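Local coordinates for acetylated cis-Golgi protein, involved in ER-to-Golgi transport (Saccharomyces cerevisiae, PDB 6G8Y) that probably takes part in ER-to-Golgi transport as the yeast homolog of GRASP65, through a PDZ domain of the kind that binds golgins, at residues 71-76 against 86-91. Residues are numbered along the deposited sequence; the frame is centred on the assembly and turned at random.
Sequences TLKVNI and DEYISI
Strands 71-78 and 83-90 form an antiparallel beta hairpin of this GRASP-type PDZ domain, and residues 71-75 pair with 86-90 along it. Leu72 and Ile89 are a hydrogen-bonded pair, bonded both ways. Val74 and Glu87 are the next such pair, and Val74 N to Glu87 O is nearly straight (2.8 Å, 177°).

Lys73 lies on the face with Thr71, Asn75, Asp86 and Tyr88. Its CG is anti to the backbone N (chi1 -171°), so the chain runs alongside Tyr88, pointing the same way. Lys73 CB sits 3.8 Å from Tyr88 CE1. CG meets the same Tyr88 CE1 and approaches the ring obliquely. Lys73 CD comes 3.5 Å from Tyr88 OH. After a bend at chi3, Lys73 CE lies 3.1 Å from Asp86 OD2. Lys73 NZ forms a salt bridge with Asp40, and a long one with Asp86 OD2 (4.0 Å). Thr71 CG2 touches the edge of the Tyr88 ring near its plane, 3.5 Å from Tyr88 CD1.

Asn75 ND2 donates to Asp86 OD1 at 2.9 Å. The oxygen is met from above the carboxylate plane, and the amide and carboxylate planes are 71° apart. The same ND2 also bonds to Asp40 OD1.

On the other face, Val74 CG2 packs on Ile89 CG2. Past the last strand pair, Ile91 CG1 reaches Leu72 CB. Leu72 and Ile91 both touch Phe64 of helix 57-66.

Asp40 and Asp86 thus share two polar partners, Lys73 and Asn75, though the Lys73-Asp86 salt bridge is long. The nearby lysine would favour both carboxylates staying ionised, while the opposite face joins the hairpin to the apolar core.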
loop_
_atom_site.group_PDB
_atom_site.type_symbol
_atom_site.label_atom_id
_atom_site.label_comp_id
_atom_site.label_asym_id
_atom_site.label_seq_id
_atom_site.Cartn_x
_atom_site.Cartn_y
_atom_site.Cartn_z
ATOM N N THR A 71 1.832 16.356 -2.631
ATOM C CA THR A 71 2.018 15.283 -1.700
ATOM C C THR A 71 0.952 14.235 -1.903
ATOM O O THR A 71 -0.244 14.541 -2.005
ATOM C CB THR A 71 1.897 15.840 -0.259
ATOM O OG1 THR A 71 2.852 16.893 -0.151
ATOM C CG2 THR A 71 2.146 14.729 0.707
ATOM N N LEU A 72 1.378 12.967 -1.914
ATOM C CA LEU A 72 0.435 11.837 -1.871
ATOM C C LEU A 72 0.414 11.276 -0.449
ATOM O O LEU A 72 1.492 10.997 0.132
ATOM C CB LEU A 72 0.890 10.741 -2.844
ATOM C CG LEU A 72 0.099 9.430 -2.835
ATOM C CD1 LEU A 72 -1.294 9.651 -3.360
ATOM C CD2 LEU A 72 0.807 8.342 -3.641
ATOM N N LYS A 73 -0.796 11.056 0.056
ATOM C CA LYS A 73 -1.033 10.369 1.312
ATOM C C LYS A 73 -1.044 8.875 1.074
ATOM O O LYS A 73 -1.789 8.367 0.242
ATOM C CB LYS A 73 -2.363 10.815 1.892
ATOM C CG LYS A 73 -2.669 10.355 3.294
ATOM C CD LYS A 73 -3.826 11.235 3.794
ATOM C CE LYS A 73 -4.734 10.533 4.728
ATOM N NZ LYS A 73 -6.026 11.263 4.760
ATOM N N VAL A 74 -0.200 8.177 1.821
ATOM C CA VAL A 74 -0.014 6.733 1.729
ATOM C C VAL A 74 -0.538 6.145 3.032
ATOM O O VAL A 74 -0.058 6.501 4.121
ATOM C CB VAL A 74 1.483 6.409 1.547
ATOM C CG1 VAL A 74 1.730 4.914 1.441
ATOM C CG2 VAL A 74 1.999 7.148 0.310
ATOM N N ASN A 75 -1.513 5.255 2.924
ATOM C CA ASN A 75 -2.110 4.585 4.075
ATOM C C ASN A 75 -1.365 3.317 4.387
ATOM O O ASN A 75 -1.264 2.431 3.526
ATOM C CB ASN A 75 -3.590 4.275 3.835
ATOM C CG ASN A 75 -4.369 5.486 3.356
ATOM O OD1 ASN A 75 -4.806 5.520 2.226
ATOM N ND2 ASN A 75 -4.543 6.502 4.227
ATOM N N ILE A 76 -0.874 3.212 5.629
ATOM C CA ILE A 76 -0.037 2.101 6.038
ATOM C C ILE A 76 -0.710 1.279 7.114
ATOM O O ILE A 76 -1.407 1.824 7.958
ATOM C CB ILE A 76 1.322 2.635 6.509
ATOM C CG1 ILE A 76 2.084 3.127 5.257
ATOM C CG2 ILE A 76 2.126 1.587 7.269
ATOM C CD1 ILE A 76 3.358 3.826 5.582
ATOM N N ASP A 86 -0.687 7.261 8.511
ATOM C CA ASP A 86 -0.528 7.871 7.207
ATOM C C ASP A 86 0.861 8.426 7.072
ATOM O O ASP A 86 1.347 9.123 7.963
ATOM C CB ASP A 86 -1.486 9.035 7.017
ATOM C CG ASP A 86 -2.928 8.628 7.063
ATOM O OD1 ASP A 86 -3.275 7.496 6.687
ATOM O OD2 ASP A 86 -3.733 9.481 7.490
ATOM N N GLU A 87 1.514 8.106 5.965
ATOM C CA GLU A 87 2.749 8.774 5.576
ATOM C C GLU A 87 2.466 9.663 4.375
ATOM O O GLU A 87 1.426 9.516 3.730
ATOM C CB GLU A 87 3.845 7.752 5.233
ATOM C CG GLU A 87 4.323 6.856 6.382
ATOM C CD GLU A 87 5.286 7.492 7.383
ATOM O OE1 GLU A 87 5.722 8.639 7.225
ATOM O OE2 GLU A 87 5.620 6.787 8.362
ATOM N N TYR A 88 3.393 10.562 4.083
ATOM C CA TYR A 88 3.251 11.538 3.010
ATOM C C TYR A 88 4.499 11.512 2.174
ATOM O O TYR A 88 5.604 11.509 2.709
ATOM C CB TYR A 88 3.021 12.926 3.600
ATOM C CG TYR A 88 1.684 13.027 4.248
ATOM C CD1 TYR A 88 0.533 13.292 3.502
ATOM C CD2 TYR A 88 1.539 12.804 5.599
ATOM C CE1 TYR A 88 -0.707 13.358 4.097
ATOM C CE2 TYR A 88 0.297 12.857 6.208
ATOM C CZ TYR A 88 -0.819 13.152 5.448
ATOM O OH TYR A 88 -2.069 13.207 6.033
ATOM N N ILE A 89 4.336 11.485 0.860
ATOM C CA ILE A 89 5.510 11.461 -0.019
ATOM C C ILE A 89 5.330 12.468 -1.139
ATOM O O ILE A 89 4.233 12.599 -1.698
ATOM C CB ILE A 89 5.806 10.048 -0.548
ATOM C CG1 ILE A 89 7.064 10.015 -1.434
ATOM C CG2 ILE A 89 4.603 9.461 -1.252
ATOM C CD1 ILE A 89 7.117 8.830 -2.372
ATOM N N SER A 90 6.403 13.201 -1.444
ATOM C CA SER A 90 6.385 14.155 -2.543
ATOM C C SER A 90 6.505 13.419 -3.874
ATOM O O SER A 90 7.450 12.643 -4.090
ATOM C CB SER A 90 7.540 15.146 -2.412
ATOM O OG SER A 90 7.323 16.007 -1.315
ATOM N N ILE A 91 5.551 13.679 -4.759
ATOM C CA ILE A 91 5.546 13.093 -6.101
ATOM C C ILE A 91 6.114 14.105 -7.083
ATOM O O ILE A 91 5.628 15.218 -7.158
ATOM C CB ILE A 91 4.109 12.694 -6.504
ATOM C CG1 ILE A 91 3.487 11.762 -5.440
ATOM C CG2 ILE A 91 4.073 12.084 -7.912
ATOM C CD1 ILE A 91 4.331 10.550 -5.062
HETATM O O HOH W 1 5.233 17.894 -2.486
#